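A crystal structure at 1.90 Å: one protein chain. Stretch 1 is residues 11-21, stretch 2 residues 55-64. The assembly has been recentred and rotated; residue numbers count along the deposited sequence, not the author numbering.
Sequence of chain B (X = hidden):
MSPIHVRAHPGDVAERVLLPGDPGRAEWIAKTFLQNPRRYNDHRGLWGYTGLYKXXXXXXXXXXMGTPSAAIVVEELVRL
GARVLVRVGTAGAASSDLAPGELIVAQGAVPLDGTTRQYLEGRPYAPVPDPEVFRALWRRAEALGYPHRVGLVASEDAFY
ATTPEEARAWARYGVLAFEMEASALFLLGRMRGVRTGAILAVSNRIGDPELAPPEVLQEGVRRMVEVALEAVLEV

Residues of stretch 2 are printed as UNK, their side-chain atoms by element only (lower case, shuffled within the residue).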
# COMPACT_ATOMS: atom_id res chain seq x y z
N GLY B 11 -25.39 2.98 34.47
CA GLY B 11 -26.43 2.13 35.02
C GLY B 11 -27.50 1.68 34.03
O GLY B 11 -28.17 0.68 34.25
N ASP B 12 -27.64 2.41 32.94
CA ASP B 12 -28.64 2.09 31.92
C ASP B 12 -28.34 0.87 31.05
O ASP B 12 -29.26 0.18 30.61
CB ASP B 12 -28.84 3.27 30.96
CG ASP B 12 -29.42 4.49 31.64
OD1 ASP B 12 -30.25 4.31 32.56
OD2 ASP B 12 -29.06 5.61 31.24
N VAL B 13 -27.06 0.61 30.81
CA VAL B 13 -26.65 -0.49 29.95
C VAL B 13 -26.25 -1.77 30.68
O VAL B 13 -25.48 -1.73 31.64
CB VAL B 13 -25.47 -0.04 29.05
CG1 VAL B 13 -25.05 -1.17 28.12
CG2 VAL B 13 -25.89 1.20 28.25
N ALA B 14 -26.76 -2.90 30.20
CA ALA B 14 -26.45 -4.19 30.81
C ALA B 14 -25.10 -4.71 30.31
O ALA B 14 -24.55 -4.19 29.34
CB ALA B 14 -27.54 -5.20 30.47
N GLU B 15 -24.58 -5.72 30.99
CA GLU B 15 -23.30 -6.30 30.58
C GLU B 15 -23.44 -7.02 29.24
O GLU B 15 -22.50 -7.05 28.45
CB GLU B 15 -22.80 -7.28 31.64
CG GLU B 15 -22.24 -6.62 32.88
CD GLU B 15 -21.62 -7.62 33.84
OE1 GLU B 15 -21.05 -7.18 34.86
OE2 GLU B 15 -21.70 -8.84 33.58
N ARG B 16 -24.62 -7.59 29.00
CA ARG B 16 -24.90 -8.32 27.77
C ARG B 16 -25.71 -7.43 26.84
O ARG B 16 -26.76 -6.92 27.21
CB ARG B 16 -25.67 -9.60 28.09
CG ARG B 16 -24.92 -10.53 29.03
CD ARG B 16 -25.73 -11.76 29.41
NE ARG B 16 -24.92 -12.67 30.23
CZ ARG B 16 -24.53 -12.41 31.47
NH1 ARG B 16 -23.79 -13.29 32.13
NH2 ARG B 16 -24.89 -11.28 32.06
N VAL B 17 -25.22 -7.27 25.60
CA VAL B 17 -25.89 -6.39 24.65
C VAL B 17 -26.00 -6.95 23.23
O VAL B 17 -25.06 -7.56 22.73
CB VAL B 17 -25.10 -5.06 24.52
CG1 VAL B 17 -25.92 -4.02 23.77
CG2 VAL B 17 -24.68 -4.56 25.90
N LEU B 18 -27.16 -6.76 22.60
CA LEU B 18 -27.34 -7.18 21.21
C LEU B 18 -27.16 -5.90 20.39
O LEU B 18 -27.61 -4.83 20.81
CB LEU B 18 -28.74 -7.75 20.96
CG LEU B 18 -29.17 -9.05 21.65
CD1 LEU B 18 -30.32 -9.67 20.86
CD2 LEU B 18 -28.01 -10.03 21.73
N LEU B 19 -26.51 -6.02 19.23
CA LEU B 19 -26.25 -4.87 18.38
C LEU B 19 -26.87 -4.92 16.99
O LEU B 19 -26.20 -5.28 16.02
CB LEU B 19 -24.73 -4.69 18.22
CG LEU B 19 -23.90 -4.44 19.48
CD1 LEU B 19 -22.41 -4.45 19.14
CD2 LEU B 19 -24.30 -3.12 20.10
N PRO B 20 -28.16 -4.58 16.87
CA PRO B 20 -28.73 -4.62 15.52
C PRO B 20 -28.30 -3.32 14.83
O PRO B 20 -27.93 -2.36 15.50
CB PRO B 20 -30.23 -4.68 15.77
CG PRO B 20 -30.39 -3.91 17.06
CD PRO B 20 -29.21 -4.38 17.89
N GLY B 21 -28.31 -3.28 13.50
CA GLY B 21 -27.92 -2.05 12.82
C GLY B 21 -29.08 -1.09 12.66
O GLY B 21 -28.94 0.13 12.74
N UNK B 55 -34.92 -13.41 33.15
CA UNK B 55 -34.34 -12.94 34.40
C UNK B 55 -32.98 -12.30 34.34
O UNK B 55 -32.46 -11.85 35.37
N UNK B 56 -32.39 -12.23 33.15
CA UNK B 56 -31.06 -11.65 33.00
C UNK B 56 -31.10 -10.33 32.25
O UNK B 56 -31.74 -10.22 31.21
c UNK B 56 -30.06 -13.96 32.95
c UNK B 56 -30.12 -12.62 32.23
c UNK B 56 -28.73 -12.01 32.11
N UNK B 57 -30.43 -9.29 32.78
CA UNK B 57 -30.44 -8.00 32.09
C UNK B 57 -29.81 -8.09 30.70
O UNK B 57 -28.75 -8.69 30.52
c UNK B 57 -29.88 -7.72 34.40
c UNK B 57 -29.75 -9.20 34.08
c UNK B 57 -29.64 -7.10 33.03
N UNK B 58 -30.48 -7.51 29.71
CA UNK B 58 -29.99 -7.50 28.34
C UNK B 58 -30.32 -6.15 27.69
O UNK B 58 -31.44 -5.65 27.81
c UNK B 58 -30.28 -8.47 26.03
c UNK B 58 -30.16 -9.99 28.01
c UNK B 58 -30.64 -8.63 27.50
N UNK B 59 -29.33 -5.57 27.01
CA UNK B 59 -29.53 -4.31 26.31
C UNK B 59 -29.54 -4.58 24.81
O UNK B 59 -28.96 -5.57 24.35
c UNK B 59 -28.42 -3.32 26.65
o UNK B 59 -28.52 -2.86 27.99
N UNK B 60 -30.22 -3.72 24.06
CA UNK B 60 -30.32 -3.84 22.61
C UNK B 60 -29.98 -2.44 22.11
O UNK B 60 -30.76 -1.51 22.31
c UNK B 60 -32.20 -5.49 22.88
c UNK B 60 -31.80 -4.40 20.66
c UNK B 60 -31.75 -4.22 22.17
N UNK B 61 -28.82 -2.31 21.48
CA UNK B 61 -28.34 -1.01 21.01
C UNK B 61 -28.13 -0.89 19.50
O UNK B 61 -27.38 -1.66 18.91
n UNK B 61 -27.52 2.64 20.49
c UNK B 61 -27.22 1.86 21.54
o UNK B 61 -27.59 2.12 22.68
c UNK B 61 -26.37 0.64 21.26
c UNK B 61 -27.03 -0.66 21.72
N UNK B 62 -28.79 0.10 18.90
CA UNK B 62 -28.68 0.37 17.47
C UNK B 62 -27.25 0.82 17.16
O UNK B 62 -26.70 1.64 17.89
c UNK B 62 -29.51 1.84 15.59
o UNK B 62 -30.98 1.14 17.38
c UNK B 62 -29.64 1.51 17.07
N UNK B 63 -26.66 0.29 16.09
CA UNK B 63 -25.30 0.67 15.72
C UNK B 63 -25.24 1.60 14.50
O UNK B 63 -24.25 2.31 14.30
c UNK B 63 -24.44 -0.54 15.35
o UNK B 63 -24.95 -1.12 14.14
c UNK B 63 -24.45 -1.59 16.46
N UNK B 64 -26.28 1.58 13.68
CA UNK B 64 -26.26 2.38 12.47
C UNK B 64 -25.57 1.49 11.43
O UNK B 64 -25.27 0.33 11.73
O HOH W 1 -26.20 -8.73 31.40
O HOH W 2 -24.78 -4.06 13.99

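Position 55 has no side-chain atoms and does not reach stretch 1. Its positive phi, 81°, suits a residue without a CB: Gly55.

Position 56 carries three carbons, one bearing the other two, and a branch carbon lies near the guanidinium of Arg16. This is Val56, with CG1 3.9 Å from Arg16 NH2.

Three carbons at position 57 close a ring onto the backbone N, which identifies Pro57. Its CB packs against Ala14 CB at 3.8 Å. The ring leaves no amide hydrogen to donate, but the carbonyl still works: water 1 donates to Pro57 O and accepts from Arg16 N and NH2.

Position 58 again shows one carbon carrying two, so it is Val58. Its CB points away from stretch 1, while its CA lies 3.5 Å from Arg16 O in a CA-H...O contact.

At position 59 there is one carbon and then one oxygen: Ser59. The backbone N of Ala14 donates to Ser59 OG at 2.8 Å. A short side chain thus holds the loop ahead of the strand, while Ser59 N donates to Arg16 O (2.9 Å) and Ser59 O accepts from Leu18 N (2.8 Å).

Position 60, a carbon with two carbon branches, is Val60. It pairs with Leu18 on the same face of the sheet, and its CG1 meets Pro20 CD at 3.8 Å.

Position 61 has three carbons, the third carrying one oxygen and one nitrogen; the amide makes it Gln61. Its backbone N donates to Leu18 O at 2.9 Å. The side chain's end leads away from stretch 1.

One carbon carrying an oxygen and a carbon marks position 62 as Thr62, whose CG2 approaches Gly21 O at 3.4 Å.

Position 63 repeats that branching: Thr63. Its CG2 packs 3.6 Å from Leu19 CB, and its OG1 receives a hydrogen bond from water 2, which also donates to Leu19 O.

Position 64 has no side chain, and at these backbone angles a CB would jam against the preceding carbonyl O: Gly64. Its N donates to Gly21 O at 3.2 Å.

The rule is parallel pairing, with strand directions 22° apart. Ser59 bonds through both N and O to residues flanking its partner Val17, and Leu18 does the same around Val60. Past Gln61, Thr63 N donates to Pro20 O (3.0 Å) at a more bent angle. A serine hydroxyl holds the entry; near the exit the Thr63 methyl packs on Leu19, and water 2 bridges Leu19 O and Thr63 OG1.

Stretch 2 (55-64) GVPVSVQTTG
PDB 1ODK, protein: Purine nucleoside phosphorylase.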